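Local coordinates for protein beta-alanyl-CoA:ammonia lyase 2 (Clostridium propionicum, PDB 4MTU) that probably acts as a lyase that removes ammonia from beta-alanyl-CoA, built on a hot dog fold with a bound zinc ion, at residues A[27-30]-A[31-35]; A[36-39]-A[40-44]. One frame throughout, in Å; residues are numbered along the deposited sequence.

How the contacts relate
Both contacts are successive turns of one helix, 27-45, the single long helix that the curved antiparallel sheet wraps. Contact 1 (27-30 with 31-35) forms its first turns and ends where contact 2 (36-39 with 40-44) begins; their centres lie about 14 Å apart. In each, one polar pair four residues apart, Arg28 with Gln32 and Glu39 with Tyr43, sits beside strand 4-11, while apolar side chains such as Ile29, Trp33 and Met41 meet strands 68-78 and 82-95. The third subunit touches both. Contact 1 is remote from the metal, whereas in contact 2 the side chain of Met41 comes to about 9 Å from the zinc ion bound by Asp45 and His142.

Contact 1 (A[27-30]-A[31-35]); sequences ARIV and NQWGD
Arg28 and Gln32, one helical turn apart, run side by side and join at their polar ends. The strong bond, Arg28 NH1 to Gln32 OE1, is 2.8 Å long and nearly straight at 164°; it meets a lone pair in the carbonyl plane, and OE1 lies almost in the plane of the guanidinium. Arg28 NH2 adds a weak second bond to the same Gln32 OE1 at 3.3 Å. Arg28 reaches forward because CG stands opposite the backbone N (chi1 176°) and the chain then bends at chi2. Beyond the pair, Arg28 NE forms a salt bridge with Asp16 and Gln32 NE2 bonds His8, so each polar end has a further partner in the same chain.

Apolar contact falls to Ile29 and Trp33. The Ile29 methyl CG2 rests over one face of the indole in a CH-pi contact, 3.3 Å from the centroid of its six-membered ring and 11° off the ring normal, its closest carbon being Trp33 CZ2 at 3.4 Å. The bond from Trp33 NE1 to the backbone oxygen of Glu88 would restrict rotation of the ring. Val30 CG2 makes a looser apolar contact, 4.4 Å from Trp33 CE3.

Backbone bonds carry the turns themselves: Asn31 N to Ala27 O and Trp33 N to Ile29 O are both 2.9 Å, with Gln32 N to Arg28 O and Gly34 N to Val30 O between and after them. Ile29, Val30 and Trp33 pack on the strands, as expected of the central "sausage" helix of a hot dog fold.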
ATOM      1  N   ALA A  27       9.331  -5.696 -11.678  1.00 11.62           N
ATOM      2  CA  ALA A  27       9.594  -4.369 -11.166  1.00 11.74           C
ATOM      3  C   ALA A  27       9.790  -4.347  -9.652  1.00 10.90           C
ATOM      4  O   ALA A  27      10.431  -3.432  -9.143  1.00 11.91           O
ATOM      5  CB  ALA A  27       8.520  -3.377 -11.572  1.00 12.91           C
ATOM      6  N   ARG A  28       9.271  -5.344  -8.918  1.00 10.50           N
ATOM      7  CA  ARG A  28       9.525  -5.377  -7.476  1.00 10.34           C
ATOM      8  C   ARG A  28      11.014  -5.506  -7.186  1.00 10.19           C
ATOM      9  O   ARG A  28      11.522  -4.961  -6.199  1.00 10.79           O
ATOM     10  CB  ARG A  28       8.744  -6.551  -6.857  1.00 10.80           C
ATOM     11  CG  ARG A  28       8.985  -6.767  -5.369  1.00 11.16           C
ATOM     12  CD  ARG A  28       8.452  -5.656  -4.540  1.00 11.57           C
ATOM     13  NE  ARG A  28       8.730  -5.816  -3.104  1.00 12.13           N
ATOM     14  CZ  ARG A  28       9.846  -5.459  -2.540  1.00 11.74           C
ATOM     15  NH1 ARG A  28      10.840  -4.921  -3.242  1.00 12.71           N
ATOM     16  NH2 ARG A  28      10.004  -5.602  -1.233  1.00 13.62           N
ATOM     17  N   ILE A  29      11.728  -6.276  -8.035  1.00 10.54           N
ATOM     18  CA  ILE A  29      13.169  -6.402  -7.866  1.00 10.55           C
ATOM     19  C   ILE A  29      13.857  -5.057  -8.138  1.00 10.35           C
ATOM     20  O   ILE A  29      14.768  -4.650  -7.414  1.00 10.68           O
ATOM     21  CB  ILE A  29      13.724  -7.482  -8.845  1.00 10.47           C
ATOM     22  CG1 ILE A  29      13.158  -8.861  -8.495  1.00 11.37           C
ATOM     23  CG2 ILE A  29      15.227  -7.443  -8.832  1.00 12.13           C
ATOM     24  CD1 ILE A  29      13.486  -9.940  -9.530  1.00 12.71           C
ATOM     25  N   VAL A  30      13.417  -4.357  -9.200  1.00 10.73           N
ATOM     26  CA  VAL A  30      13.989  -3.068  -9.547  1.00 11.04           C
ATOM     27  C   VAL A  30      13.732  -2.055  -8.427  1.00 10.70           C
ATOM     28  O   VAL A  30      14.648  -1.286  -8.111  1.00 11.52           O
ATOM     29  CB  VAL A  30      13.447  -2.606 -10.901  1.00 11.50           C
ATOM     30  CG1 VAL A  30      14.048  -1.255 -11.276  1.00 13.37           C
ATOM     31  CG2 VAL A  30      13.718  -3.650 -11.988  1.00 13.69           C
ATOM     32  N   ASN A  31      12.599  -2.104  -7.792  1.00 11.26           N
ATOM     33  CA  ASN A  31      12.329  -1.251  -6.643  1.00 11.40           C
ATOM     34  C   ASN A  31      13.400  -1.457  -5.565  1.00 10.72           C
ATOM     35  O   ASN A  31      13.967  -0.535  -5.004  1.00 11.24           O
ATOM     36  CB  ASN A  31      10.912  -1.548  -6.162  0.63 12.26           C
ATOM     37  CG  ASN A  31      10.562  -0.686  -4.982  0.63 17.39           C
ATOM     38  OD1 ASN A  31      11.081   0.377  -4.843  0.63 21.59           O
ATOM     39  ND2 ASN A  31       9.731  -1.134  -4.084  0.63 44.79           N
ATOM     40  N   GLN A  32      13.666  -2.752  -5.269  1.00 10.33           N
ATOM     41  CA  GLN A  32      14.631  -3.049  -4.226  1.00 10.23           C
ATOM     42  C   GLN A  32      16.050  -2.649  -4.630  1.00 10.40           C
ATOM     43  O   GLN A  32      16.791  -2.117  -3.789  1.00 10.66           O
ATOM     44  CB  GLN A  32      14.595  -4.545  -3.809  1.00 10.68           C
ATOM     45  CG  GLN A  32      15.077  -4.703  -2.407  1.00 11.58           C
ATOM     46  CD  GLN A  32      14.193  -4.026  -1.402  1.00 11.12           C
ATOM     47  OE1 GLN A  32      12.951  -4.069  -1.530  1.00 11.87           O
ATOM     48  NE2 GLN A  32      14.758  -3.397  -0.416  1.00 12.23           N
ATOM     49  N   TRP A  33      16.425  -2.878  -5.880  1.00 10.47           N
ATOM     50  CA  TRP A  33      17.767  -2.444  -6.340  1.00 10.53           C
ATOM     51  C   TRP A  33      17.900  -0.920  -6.232  1.00 10.48           C
ATOM     52  O   TRP A  33      19.014  -0.451  -5.947  1.00 11.05           O
ATOM     53  CB  TRP A  33      17.983  -2.902  -7.748  1.00 10.77           C
ATOM     54  CG  TRP A  33      18.259  -4.382  -7.894  1.00 10.47           C
ATOM     55  CD1 TRP A  33      18.736  -5.234  -6.948  1.00 10.90           C
ATOM     56  CD2 TRP A  33      18.101  -5.141  -9.099  1.00 10.71           C
ATOM     57  NE1 TRP A  33      18.887  -6.508  -7.476  1.00 11.38           N
ATOM     58  CE2 TRP A  33      18.493  -6.454  -8.814  1.00 11.19           C
ATOM     59  CE3 TRP A  33      17.618  -4.823 -10.371  1.00 11.65           C
ATOM     60  CZ2 TRP A  33      18.478  -7.486  -9.788  1.00 11.58           C
ATOM     61  CZ3 TRP A  33      17.583  -5.811 -11.314  1.00 12.33           C
ATOM     62  CH2 TRP A  33      18.000  -7.137 -11.025  1.00 12.02           C
ATOM     63  N   GLY A  34      16.828  -0.163  -6.427  1.00 10.74           N
ATOM     64  CA  GLY A  34      16.925   1.268  -6.225  1.00 10.59           C
ATOM     65  C   GLY A  34      17.343   1.595  -4.787  1.00 10.72           C
ATOM     66  O   GLY A  34      18.175   2.486  -4.558  1.00 11.66           O
ATOM     67  N   ASP A  35      16.765   0.879  -3.821  1.00 10.38           N
ATOM     68  CA  ASP A  35      17.095   1.113  -2.407  1.00 10.52           C
ATOM     69  C   ASP A  35      18.500   0.616  -2.055  1.00 10.03           C
ATOM     70  O   ASP A  35      19.198   1.228  -1.254  1.00 10.58           O
ATOM     71  CB  ASP A  35      16.058   0.495  -1.513  1.00 11.40           C
ATOM     72  CG  ASP A  35      14.685   1.104  -1.560  1.00 13.41           C
ATOM     73  OD1 ASP A  35      14.522   2.164  -2.256  1.00 14.89           O
ATOM     74  OD2 ASP A  35      13.789   0.529  -0.877  1.00 15.41           O
TER

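Contact 2 (A[36-39]-A[40-44]); sequences VGTE and LMVYV
Glu39 lies alongside Tyr43, with Glu39 CG 3.6 Å from Tyr43 CE2, and the two side chains point the same way off the helix. With chi1 at -165°, CG of Glu39 is trans to the amide nitrogen and the chain stays extended beyond it, which carries the carboxylate level with the phenol. There Tyr43 OH gives a hydrogen bond to Glu39 OE2, only 2.6 Å long, reaching that oxygen on its anti side and slightly out of the carboxylate plane. The carboxylate and ring planes stand 76° apart. At the root of the ring, Glu39 O lies over one face of Tyr43, 3.4 Å from CG, and also accepts the backbone bond from Tyr43 N at 3.1 Å. Residue 39 thus meets its partner with both its carboxylate and its carbonyl.

The rest is regular helix. Leu40 N bonds Val36 O, Met41 N bonds Gly37 O and Val42 N bonds Thr38 O, the last at 2.9 Å. Side chains lean back against these carbonyls: Met41 CG is 3.3 Å from Gly37 O, and Val42 CG2 is the same distance from Thr38 O. Val36 CG1 and Leu40 CD1 are in loose apolar contact at 4.4 Å. Thr38 OG1 turns instead to the backbone oxygen of Gly34, one turn back. Leu40 and Met41 pack on Ile75 of the sheet, whereas Val42 and Tyr43 meet the third subunit.

Glu39 OE1 is hydrogen-bonded to His8 and to His9 of the third subunit, so this buried carboxylate has polar partners at both oxygens. The bond to His9 links the helix to the subunit interface. Together, the short phenol bond and the two imidazoles would be expected to favour the ionised form of the carboxylate.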
ATOM      1  N   VAL A  36      18.941  -0.500  -2.673  1.00 10.12           N
ATOM      2  CA  VAL A  36      20.312  -0.969  -2.510  1.00 10.37           C
ATOM      3  C   VAL A  36      21.289   0.083  -3.036  1.00 10.36           C
ATOM      4  O   VAL A  36      22.289   0.422  -2.404  1.00 11.20           O
ATOM      5  CB  VAL A  36      20.518  -2.333  -3.238  1.00 10.96           C
ATOM      6  CG1 VAL A  36      21.971  -2.741  -3.221  1.00 12.39           C
ATOM      7  CG2 VAL A  36      19.672  -3.416  -2.573  1.00 11.51           C
ATOM      8  N   GLY A  37      21.006   0.581  -4.242  1.00 10.65           N
ATOM      9  CA  GLY A  37      21.840   1.626  -4.834  1.00 10.93           C
ATOM     10  C   GLY A  37      21.893   2.874  -3.932  1.00 10.69           C
ATOM     11  O   GLY A  37      22.969   3.469  -3.756  1.00 11.10           O
ATOM     12  N   THR A  38      20.752   3.269  -3.390  1.00 10.53           N
ATOM     13  CA  THR A  38      20.728   4.425  -2.497  1.00 10.65           C
ATOM     14  C   THR A  38      21.690   4.181  -1.338  1.00 10.36           C
ATOM     15  O   THR A  38      22.468   5.057  -0.952  1.00 10.98           O
ATOM     16  CB  THR A  38      19.300   4.658  -1.974  1.00 11.06           C
ATOM     17  OG1 THR A  38      18.436   4.956  -3.092  1.00 12.97           O
ATOM     18  CG2 THR A  38      19.260   5.831  -1.009  1.00 11.36           C
ATOM     19  N   GLU A  39      21.629   2.984  -0.721  1.00 10.62           N
ATOM     20  CA  GLU A  39      22.473   2.697   0.435  1.00 10.64           C
ATOM     21  C   GLU A  39      23.952   2.816   0.047  1.00 10.72           C
ATOM     22  O   GLU A  39      24.778   3.393   0.790  1.00 10.99           O
ATOM     23  CB  GLU A  39      22.153   1.304   0.981  1.00 10.83           C
ATOM     24  CG  GLU A  39      22.709   1.100   2.374  1.00 11.70           C
ATOM     25  CD  GLU A  39      22.335  -0.208   3.037  1.00 11.77           C
ATOM     26  OE1 GLU A  39      21.364  -0.850   2.649  1.00 11.93           O
ATOM     27  OE2 GLU A  39      23.026  -0.567   4.039  1.00 13.89           O
ATOM     28  N   LEU A  40      24.337   2.270  -1.107  1.00 10.70           N
ATOM     29  CA  LEU A  40      25.694   2.385  -1.602  1.00 10.90           C
ATOM     30  C   LEU A  40      26.137   3.875  -1.759  1.00 10.81           C
ATOM     31  O   LEU A  40      27.273   4.200  -1.440  1.00 11.81           O
ATOM     32  CB  LEU A  40      25.863   1.676  -2.938  1.00 11.48           C
ATOM     33  CG  LEU A  40      25.741   0.142  -2.916  1.00 12.63           C
ATOM     34  CD1 LEU A  40      25.589  -0.399  -4.316  1.00 13.46           C
ATOM     35  CD2 LEU A  40      26.962  -0.467  -2.264  1.00 13.28           C
ATOM     36  N   MET A  41      25.234   4.697  -2.240  1.00 10.93           N
ATOM     37  CA  MET A  41      25.555   6.095  -2.455  1.00 11.27           C
ATOM     38  C   MET A  41      25.694   6.834  -1.125  1.00 11.00           C
ATOM     39  O   MET A  41      26.580   7.725  -0.981  1.00 11.95           O
ATOM     40  CB  MET A  41      24.510   6.741  -3.375  1.00 11.63           C
ATOM     41  CG  MET A  41      24.534   6.198  -4.781  1.00 12.62           C
ATOM     42  SD  MET A  41      26.120   6.353  -5.640  1.00 13.47           S
ATOM     43  CE  MET A  41      26.833   4.735  -5.402  1.00 14.26           C
ATOM     44  N   VAL A  42      24.862   6.518  -0.166  1.00 11.00           N
ATOM     45  CA  VAL A  42      25.021   7.074   1.169  1.00 10.84           C
ATOM     46  C   VAL A  42      26.424   6.773   1.687  1.00 10.92           C
ATOM     47  O   VAL A  42      27.117   7.635   2.246  1.00 11.74           O
ATOM     48  CB  VAL A  42      23.920   6.523   2.130  1.00 11.58           C
ATOM     49  CG1 VAL A  42      24.222   6.956   3.574  1.00 12.21           C
ATOM     50  CG2 VAL A  42      22.540   6.999   1.665  1.00 12.54           C
ATOM     51  N   TYR A  43      26.835   5.522   1.533  1.00 11.23           N
ATOM     52  CA  TYR A  43      28.142   5.119   2.048  1.00 11.71           C
ATOM     53  C   TYR A  43      29.340   5.714   1.302  1.00 12.24           C
ATOM     54  O   TYR A  43      30.345   6.038   1.909  1.00 12.93           O
ATOM     55  CB  TYR A  43      28.258   3.590   2.075  1.00 12.16           C
ATOM     56  CG  TYR A  43      27.293   2.904   2.996  1.00 12.14           C
ATOM     57  CD1 TYR A  43      26.703   3.526   4.090  1.00 13.49           C
ATOM     58  CD2 TYR A  43      26.935   1.568   2.777  1.00 12.42           C
ATOM     59  CE1 TYR A  43      25.811   2.890   4.914  1.00 13.33           C
ATOM     60  CE2 TYR A  43      26.048   0.941   3.609  1.00 12.89           C
ATOM     61  CZ  TYR A  43      25.480   1.571   4.677  1.00 13.16           C
ATOM     62  OH  TYR A  43      24.560   0.951   5.488  1.00 14.97           O
ATOM     63  N   VAL A  44      29.225   5.847  -0.015  1.00 11.44           N
ATOM     64  CA  VAL A  44      30.386   6.303  -0.795  1.00 12.07           C
ATOM     65  C   VAL A  44      30.539   7.815  -0.759  1.00 11.78           C
ATOM     66  O   VAL A  44      31.667   8.323  -0.850  1.00 13.16           O
ATOM     67  CB  VAL A  44      30.350   5.758  -2.251  1.00 12.93           C
ATOM     68  CG1 VAL A  44      29.395   6.498  -3.118  1.00 13.43           C
ATOM     69  CG2 VAL A  44      31.783   5.750  -2.789  1.00 14.82           C
TER